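Long-range contacts in ribosome maturation protein SDO1 homolog (Methanothermobacter thermautotrophicus, PDB 2WBM), which probably binds the ribosome and takes part in its maturation, as an archaeal member of the SDO1/SBDS family and homologue of the Shwachman-Bodian-Diamond syndrome protein: residues K144-A149 and T176-K181; A188-G193 and Q215-W220. All coordinates share one frame; numbering follows the deposited sequence.

Contact 1: residues K144-A149 and T176-K181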
ATOM      1  N   LYS A 144       2.499 -17.404   3.110  1.00 16.96           N
ATOM      2  CA  LYS A 144       1.520 -18.440   3.475  1.00 17.94           C
ATOM      3  C   LYS A 144       1.208 -18.475   4.977  1.00 17.27           C
ATOM      4  O   LYS A 144       0.080 -18.763   5.368  1.00 15.21           O
ATOM      5  CB  LYS A 144       1.988 -19.824   3.015  1.00 19.77           C
ATOM      6  CG  LYS A 144       1.923 -20.037   1.513  1.00 26.05           C
ATOM      7  CD  LYS A 144       2.632 -21.331   1.115  1.00 35.24           C
ATOM      8  CE  LYS A 144       2.880 -21.397  -0.388  1.00 39.89           C
ATOM      9  NZ  LYS A 144       1.614 -21.393  -1.180  1.00 43.56           N
ATOM     10  N   ARG A 145       2.207 -18.182   5.810  1.00 16.77           N
ATOM     11  CA  ARG A 145       2.029 -18.209   7.264  1.00 17.89           C
ATOM     12  C   ARG A 145       1.193 -17.025   7.739  1.00 17.07           C
ATOM     13  O   ARG A 145       0.333 -17.176   8.627  1.00 15.10           O
ATOM     14  CB  ARG A 145       3.379 -18.222   7.990  1.00 18.79           C
ATOM     15  CG  ARG A 145       3.286 -18.530   9.481  1.00 23.68           C
ATOM     16  CD  ARG A 145       2.862 -19.974   9.689  1.00 32.74           C
ATOM     17  NE  ARG A 145       2.321 -20.254  11.019  1.00 37.69           N
ATOM     18  CZ  ARG A 145       1.083 -19.959  11.417  1.00 40.55           C
ATOM     19  NH1 ARG A 145       0.240 -19.324  10.608  1.00 32.99           N
ATOM     20  NH2 ARG A 145       0.693 -20.283  12.645  1.00 37.77           N
ATOM     21  N   ILE A 146       1.450 -15.861   7.142  1.00 15.62           N
ATOM     22  CA  ILE A 146       0.687 -14.650   7.413  1.00 14.86           C
ATOM     23  C   ILE A 146      -0.770 -14.874   7.012  1.00 15.70           C
ATOM     24  O   ILE A 146      -1.686 -14.527   7.754  1.00 14.74           O
ATOM     25  CB  ILE A 146       1.260 -13.424   6.647  1.00 14.56           C
ATOM     26  CG1 ILE A 146       2.717 -13.123   7.053  1.00 15.20           C
ATOM     27  CG2 ILE A 146       0.371 -12.193   6.831  1.00 13.14           C
ATOM     28  CD1 ILE A 146       2.967 -13.053   8.540  1.00 18.68           C
ATOM     29  N   GLU A 147      -0.972 -15.447   5.831  1.00 15.09           N
ATOM     30  CA  GLU A 147      -2.312 -15.740   5.334  1.00 16.81           C
ATOM     31  C   GLU A 147      -3.072 -16.656   6.305  1.00 16.01           C
ATOM     32  O   GLU A 147      -4.246 -16.416   6.604  1.00 14.92           O
ATOM     33  CB  GLU A 147      -2.236 -16.385   3.948  1.00 16.82           C
ATOM     34  CG  GLU A 147      -3.587 -16.661   3.313  1.00 21.77           C
ATOM     35  CD  GLU A 147      -3.460 -17.272   1.932  1.00 25.35           C
ATOM     36  OE1 GLU A 147      -2.592 -18.148   1.737  1.00 30.13           O
ATOM     37  OE2 GLU A 147      -4.230 -16.877   1.037  1.00 29.35           O
ATOM     38  N   LYS A 148      -2.396 -17.695   6.791  1.00 14.88           N
ATOM     39  CA  LYS A 148      -3.003 -18.637   7.724  1.00 16.41           C
ATOM     40  C   LYS A 148      -3.404 -17.956   9.029  1.00 15.62           C
ATOM     41  O   LYS A 148      -4.472 -18.240   9.571  1.00 14.46           O
ATOM     42  CB  LYS A 148      -2.072 -19.830   7.978  1.00 17.99           C
ATOM     43  CG  LYS A 148      -2.168 -20.945   6.925  1.00 26.13           C
ATOM     44  CD  LYS A 148      -2.648 -20.404   5.573  1.00 35.97           C
ATOM     45  CE  LYS A 148      -1.914 -21.022   4.395  1.00 41.61           C
ATOM     46  NZ  LYS A 148      -1.837 -20.028   3.278  1.00 32.20           N
ATOM     47  N   ALA A 149      -2.549 -17.053   9.510  1.00 13.88           N
ATOM     48  CA  ALA A 149      -2.819 -16.268  10.720  1.00 14.60           C
ATOM     49  C   ALA A 149      -4.049 -15.366  10.552  1.00 13.82           C
ATOM     50  O   ALA A 149      -4.872 -15.262  11.457  1.00 13.69           O
ATOM     51  CB  ALA A 149      -1.597 -15.427  11.095  1.00 15.83           C
ATOM     52  N   THR A 176      -1.828 -12.086  18.064  1.00 20.32           N
ATOM     53  CA  THR A 176      -2.242 -13.059  19.080  1.00 22.39           C
ATOM     54  C   THR A 176      -2.214 -14.491  18.540  1.00 20.99           C
ATOM     55  O   THR A 176      -2.264 -15.449  19.308  1.00 20.19           O
ATOM     56  CB  THR A 176      -3.639 -12.751  19.676  1.00 22.81           C
ATOM     57  OG1 THR A 176      -4.566 -12.464  18.624  1.00 24.70           O
ATOM     58  CG2 THR A 176      -3.566 -11.563  20.632  1.00 26.38           C
ATOM     59  N   LYS A 177      -2.123 -14.630  17.222  1.00 17.95           N
ATOM     60  CA  LYS A 177      -2.073 -15.948  16.597  1.00 18.13           C
ATOM     61  C   LYS A 177      -0.643 -16.423  16.349  1.00 20.04           C
ATOM     62  O   LYS A 177      -0.341 -17.601  16.540  1.00 21.61           O
ATOM     63  CB  LYS A 177      -2.899 -15.980  15.308  1.00 16.96           C
ATOM     64  CG  LYS A 177      -4.369 -15.615  15.491  1.00 18.02           C
ATOM     65  CD  LYS A 177      -5.056 -16.474  16.560  1.00 20.08           C
ATOM     66  CE  LYS A 177      -6.544 -16.149  16.649  1.00 21.02           C
ATOM     67  NZ  LYS A 177      -7.179 -16.774  17.841  1.00 18.93           N
ATOM     68  N   ILE A 178       0.235 -15.508  15.943  1.00 19.45           N
ATOM     69  CA  ILE A 178       1.652 -15.837  15.742  1.00 20.01           C
ATOM     70  C   ILE A 178       2.581 -14.788  16.337  1.00 18.48           C
ATOM     71  O   ILE A 178       2.181 -13.628  16.491  1.00 16.27           O
ATOM     72  CB  ILE A 178       2.018 -16.033  14.245  1.00 20.27           C
ATOM     73  CG1 ILE A 178       1.466 -14.895  13.377  1.00 20.73           C
ATOM     74  CG2 ILE A 178       1.551 -17.403  13.772  1.00 25.10           C
ATOM     75  CD1 ILE A 178       2.174 -14.758  12.036  1.00 20.65           C
ATOM     76  N   PRO A 179       3.822 -15.196  16.679  1.00 17.66           N
ATOM     77  CA  PRO A 179       4.800 -14.257  17.201  1.00 17.08           C
ATOM     78  C   PRO A 179       5.264 -13.386  16.056  1.00 15.98           C
ATOM     79  O   PRO A 179       5.851 -13.897  15.101  1.00 16.62           O
ATOM     80  CB  PRO A 179       5.952 -15.160  17.680  1.00 17.73           C
ATOM     81  CG  PRO A 179       5.425 -16.547  17.659  1.00 18.27           C
ATOM     82  CD  PRO A 179       4.366 -16.566  16.617  1.00 18.83           C
ATOM     83  N   ILE A 180       5.000 -12.086  16.140  1.00 14.35           N
ATOM     84  CA  ILE A 180       5.246 -11.208  14.993  1.00 16.07           C
ATOM     85  C   ILE A 180       5.480  -9.753  15.382  1.00 17.02           C
ATOM     86  O   ILE A 180       4.836  -9.222  16.297  1.00 17.09           O
ATOM     87  CB  ILE A 180       4.097 -11.321  13.951  1.00 16.11           C
ATOM     88  CG1 ILE A 180       4.480 -10.641  12.629  1.00 15.45           C
ATOM     89  CG2 ILE A 180       2.758 -10.812  14.535  1.00 16.90           C
ATOM     90  CD1 ILE A 180       3.623 -11.067  11.449  1.00 16.50           C
ATOM     91  N   LYS A 181       6.400  -9.117  14.657  1.00 15.04           N
ATOM     92  CA  LYS A 181       6.777  -7.740  14.882  1.00 15.71           C
ATOM     93  C   LYS A 181       7.362  -7.230  13.571  1.00 12.74           C
ATOM     94  O   LYS A 181       8.026  -7.979  12.866  1.00 15.28           O
ATOM     95  CB  LYS A 181       7.849  -7.696  15.971  1.00 18.37           C
ATOM     96  CG  LYS A 181       8.162  -6.330  16.548  1.00 26.36           C
ATOM     97  CD  LYS A 181       9.307  -6.441  17.561  1.00 29.61           C
ATOM     98  CE  LYS A 181       9.653  -5.096  18.190  1.00 37.22           C
ATOM     99  NZ  LYS A 181      10.279  -4.152  17.216  1.00 37.64           N
TER
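Ile178 lies against Arg145 and Ala149 of helix 143-152, where the link from helix 163-174 to strand 181-191 folds back over the helices of SBDS domain II. No hydrogen bond joins the two segments; apolar contacts and one guanidinium face carry the meeting. The two branches of Ile178 divide the work. With chi1 at 48°, CG1 sits between the backbone N and the carbonyl carbon, which sets CG2 anti to the carbonyl carbon, on the side of Arg145. On the CG1 branch, Ile178 CG1 rests 3.9 Å from Ala149 CB, while Ile178 CD1 reaches Ile146 CD1 at 4.0 Å, the two side chains crossing at about a right angle. Ile180 also crosses Ile146 nearly perpendicularly, with Ile180 CD1 3.6 Å from Ile146 CD1, so one methyl of the helix receives two isoleucine ends. Ile128 of helix 110-131 touches both Ile146 and Ile180, and Ile174 of helix 163-174 touches Ala149 and Ile180, which makes this a junction of three helices and a loop. Shortening Ile178 to an alanine would probably strip the methyl from one face of the Arg145 guanidinium and open a gap between Ala149 CB and Ile146 CD1. Arg145, bent at chi2 (69°), runs past Ile178 in the opposite direction, and Ile178 CG2 stands over one guanidinium face, toward the rim, 3.2 Å from Arg145 NH2.

Contact 2: residues A188-G193 and Q215-W220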
ATOM      1  N   ALA A 188      25.357  -7.879   6.735  1.00 12.90           N
ATOM      2  CA  ALA A 188      26.662  -7.570   6.165  1.00 12.85           C
ATOM      3  C   ALA A 188      26.878  -8.545   5.023  1.00 14.07           C
ATOM      4  O   ALA A 188      26.715  -9.774   5.185  1.00 16.39           O
ATOM      5  CB  ALA A 188      27.763  -7.724   7.213  1.00 11.84           C
ATOM      6  N   ILE A 189      27.220  -8.010   3.860  1.00 12.63           N
ATOM      7  CA  ILE A 189      27.480  -8.870   2.713  1.00 15.06           C
ATOM      8  C   ILE A 189      28.907  -8.656   2.241  1.00 16.14           C
ATOM      9  O   ILE A 189      29.489  -7.586   2.451  1.00 17.67           O
ATOM     10  CB  ILE A 189      26.468  -8.619   1.550  1.00 16.93           C
ATOM     11  CG1 ILE A 189      26.757  -7.288   0.834  1.00 19.85           C
ATOM     12  CG2 ILE A 189      25.022  -8.633   2.073  1.00 17.94           C
ATOM     13  CD1 ILE A 189      25.924  -7.063  -0.422  1.00 26.99           C
ATOM     14  N   LYS A 190      29.470  -9.692   1.638  1.00 12.79           N
ATOM     15  CA  LYS A 190      30.807  -9.641   1.063  0.50 14.12           C
ATOM     16  C   LYS A 190      30.703 -10.215  -0.341  1.00 15.23           C
ATOM     17  O   LYS A 190      30.278 -11.371  -0.501  1.00 14.88           O
ATOM     18  CB  LYS A 190      31.760 -10.485   1.913  0.50 14.11           C
ATOM     19  CG  LYS A 190      33.213 -10.473   1.465  0.50 15.63           C
ATOM     20  CD  LYS A 190      34.045 -11.377   2.368  0.50 20.19           C
ATOM     21  CE  LYS A 190      35.527 -11.149   2.173  0.50 19.77           C
ATOM     22  NZ  LYS A 190      35.956 -11.450   0.787  0.50 16.55           N
ATOM     23  N   ILE A 191      31.080  -9.433  -1.338  1.00 15.74           N
ATOM     24  CA  ILE A 191      31.013  -9.935  -2.702  1.00 17.18           C
ATOM     25  C   ILE A 191      32.277  -9.571  -3.476  1.00 14.71           C
ATOM     26  O   ILE A 191      32.987  -8.625  -3.125  1.00 12.97           O
ATOM     27  CB  ILE A 191      29.768  -9.393  -3.441  1.00 17.83           C
ATOM     28  CG1 ILE A 191      29.802  -7.870  -3.490  1.00 17.50           C
ATOM     29  CG2 ILE A 191      28.456  -9.895  -2.796  1.00 22.79           C
ATOM     30  CD1 ILE A 191      29.097  -7.329  -4.691  1.00 23.38           C
ATOM     31  N   PRO A 192      32.559 -10.311  -4.554  1.00 13.72           N
ATOM     32  CA  PRO A 192      33.753  -9.986  -5.315  1.00 13.22           C
ATOM     33  C   PRO A 192      33.658  -8.571  -5.874  1.00 13.65           C
ATOM     34  O   PRO A 192      32.558  -8.097  -6.166  1.00 14.26           O
ATOM     35  CB  PRO A 192      33.728 -10.994  -6.458  1.00 11.84           C
ATOM     36  CG  PRO A 192      32.724 -12.041  -6.061  1.00 14.27           C
ATOM     37  CD  PRO A 192      31.736 -11.339  -5.211  1.00 15.27           C
ATOM     38  N   GLY A 193      34.801  -7.903  -5.996  1.00 14.97           N
ATOM     39  CA  GLY A 193      34.853  -6.507  -6.449  1.00 16.26           C
ATOM     40  C   GLY A 193      34.207  -6.252  -7.801  1.00 15.17           C
ATOM     41  O   GLY A 193      33.615  -5.188  -8.016  1.00 16.70           O
ATOM     42  N   GLN A 215      37.681  -3.828   0.289  1.00 11.11           N
ATOM     43  CA  GLN A 215      38.611  -4.635   1.086  1.00 12.41           C
ATOM     44  C   GLN A 215      39.994  -4.673   0.458  1.00 14.68           C
ATOM     45  O   GLN A 215      40.147  -4.513  -0.760  1.00 15.21           O
ATOM     46  CB  GLN A 215      38.095  -6.069   1.250  1.00 11.98           C
ATOM     47  CG  GLN A 215      36.722  -6.144   1.927  1.00 11.45           C
ATOM     48  CD  GLN A 215      36.768  -5.514   3.301  1.00 14.58           C
ATOM     49  OE1 GLN A 215      37.415  -6.050   4.202  1.00 13.43           O
ATOM     50  NE2 GLN A 215      36.121  -4.352   3.463  1.00 11.12           N
ATOM     51  N   ASN A 216      40.995  -4.883   1.302  1.00 15.46           N
ATOM     52  CA  ASN A 216      42.392  -5.110   0.923  0.50 16.74           C
ATOM     53  C   ASN A 216      42.570  -6.145  -0.186  1.00 16.91           C
ATOM     54  O   ASN A 216      43.488  -6.094  -0.985  1.00 20.03           O
ATOM     55  CB  ASN A 216      43.233  -5.505   2.164  0.50 16.09           C
ATOM     56  CG  ASN A 216      42.629  -6.674   2.991  0.50 12.91           C
ATOM     57  OD1 ASN A 216      41.674  -7.334   2.593  0.50  8.59           O
ATOM     58  ND2 ASN A 216      43.214  -6.916   4.162  0.50 17.11           N
ATOM     59  N   ASP A 217      41.696  -7.149  -0.174  1.00 17.91           N
ATOM     60  CA  ASP A 217      41.828  -8.253  -1.136  1.00 18.36           C
ATOM     61  C   ASP A 217      41.016  -8.041  -2.428  1.00 17.78           C
ATOM     62  O   ASP A 217      40.941  -8.937  -3.270  1.00 19.06           O
ATOM     63  CB  ASP A 217      41.477  -9.595  -0.485  1.00 18.14           C
ATOM     64  CG  ASP A 217      40.002  -9.705  -0.119  1.00 20.67           C
ATOM     65  OD1 ASP A 217      39.217  -8.766  -0.395  1.00 21.12           O
ATOM     66  OD2 ASP A 217      39.623 -10.749   0.446  1.00 25.62           O
ATOM     67  N   GLY A 218      40.425  -6.856  -2.574  1.00 17.66           N
ATOM     68  CA  GLY A 218      39.679  -6.503  -3.785  1.00 16.33           C
ATOM     69  C   GLY A 218      38.190  -6.770  -3.717  1.00 17.20           C
ATOM     70  O   GLY A 218      37.447  -6.380  -4.623  1.00 15.84           O
ATOM     71  N   SER A 219      37.734  -7.438  -2.656  1.00 14.65           N
ATOM     72  CA  SER A 219      36.293  -7.643  -2.479  1.00 16.55           C
ATOM     73  C   SER A 219      35.628  -6.391  -1.909  1.00 13.46           C
ATOM     74  O   SER A 219      36.300  -5.427  -1.537  1.00 14.37           O
ATOM     75  CB  SER A 219      35.992  -8.870  -1.610  1.00 16.84           C
ATOM     76  OG  SER A 219      36.504  -8.715  -0.306  1.00 18.95           O
ATOM     77  N   TRP A 220      34.299  -6.413  -1.837  1.00 14.36           N
ATOM     78  CA  TRP A 220      33.555  -5.263  -1.367  1.00 12.43           C
ATOM     79  C   TRP A 220      32.564  -5.727  -0.327  1.00 14.06           C
ATOM     80  O   TRP A 220      31.833  -6.687  -0.543  1.00 14.37           O
ATOM     81  CB  TRP A 220      32.826  -4.597  -2.529  1.00 13.46           C
ATOM     82  CG  TRP A 220      32.020  -3.370  -2.198  1.00 13.41           C
ATOM     83  CD1 TRP A 220      32.498  -2.143  -1.779  1.00 15.57           C
ATOM     84  CD2 TRP A 220      30.599  -3.219  -2.327  1.00 16.08           C
ATOM     85  NE1 TRP A 220      31.457  -1.259  -1.627  1.00 16.19           N
ATOM     86  CE2 TRP A 220      30.281  -1.893  -1.946  1.00 15.31           C
ATOM     87  CE3 TRP A 220      29.560  -4.085  -2.707  1.00 17.38           C
ATOM     88  CZ2 TRP A 220      28.964  -1.403  -1.958  1.00 16.11           C
ATOM     89  CZ3 TRP A 220      28.245  -3.599  -2.713  1.00 14.40           C
ATOM     90  CH2 TRP A 220      27.964  -2.271  -2.336  1.00 16.80           C
TER
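Ile191 and Trp220 exchange two backbone hydrogen bonds, forming an antiparallel hydrogen-bonded pair between the end of strand 181-191 and the start of strand 220-227. Ile191 N gives to Trp220 O at 3.0 Å (170° at the hydrogen), and Trp220 N returns a bond to Ile191 O at 2.9 Å (164°). Beside this pair, Lys190, in the conformer described, one of two modelled, bends at its last torsion (chi4 -61°), and Lys190 NZ donates to Ser219 OG, 3.0 Å away. Ser219 OG in turn donates a hydrogen bond to Asp217 OD1 at 2.7 Å, on its syn lone pair. Ser219 N meets the same OD1 from above the carboxylate plane, closing an Asx turn that overlaps the type I turn Gln215-Gly218. A long salt bridge, 3.7 Å from Lys190 NZ to Asp217 OD2, completes the network. On the sheet face bearing Ile191 and Trp220, the two side chains lie side by side, Ile191 CD1 3.8 Å from Trp220 CE3 at the indole edge. Helix 196-206 touches both, and Glu212 accepts from Trp220 NE1. Asp217 OD1 thus accepts two hydrogen bonds within the turn, and in this conformer the lysine charge would probably favour the carboxylate and tie turn to strand end.

How the contacts relate
From the N terminus the chain runs through the N-terminal sheet and its helices and along helix 110-131 before reaching helix 143-152, where contact 1 opens. It closes a loop of 26 residues that holds helix 163-174, within SBDS domain II. Strand 181-191 begins at the last residue of that contact and leads directly to contact 2, so this one strand links the two. Contact 2 then closes a loop of 21 residues containing helix 196-206 and strand 208-214, within the C-terminal domain. The loops follow in series, neither nested nor crossed. Their centres lie about 37 Å apart and their nearest atoms about 18 Å, without touching: contact 1 joins helix to loop, contact 2 strand to turn.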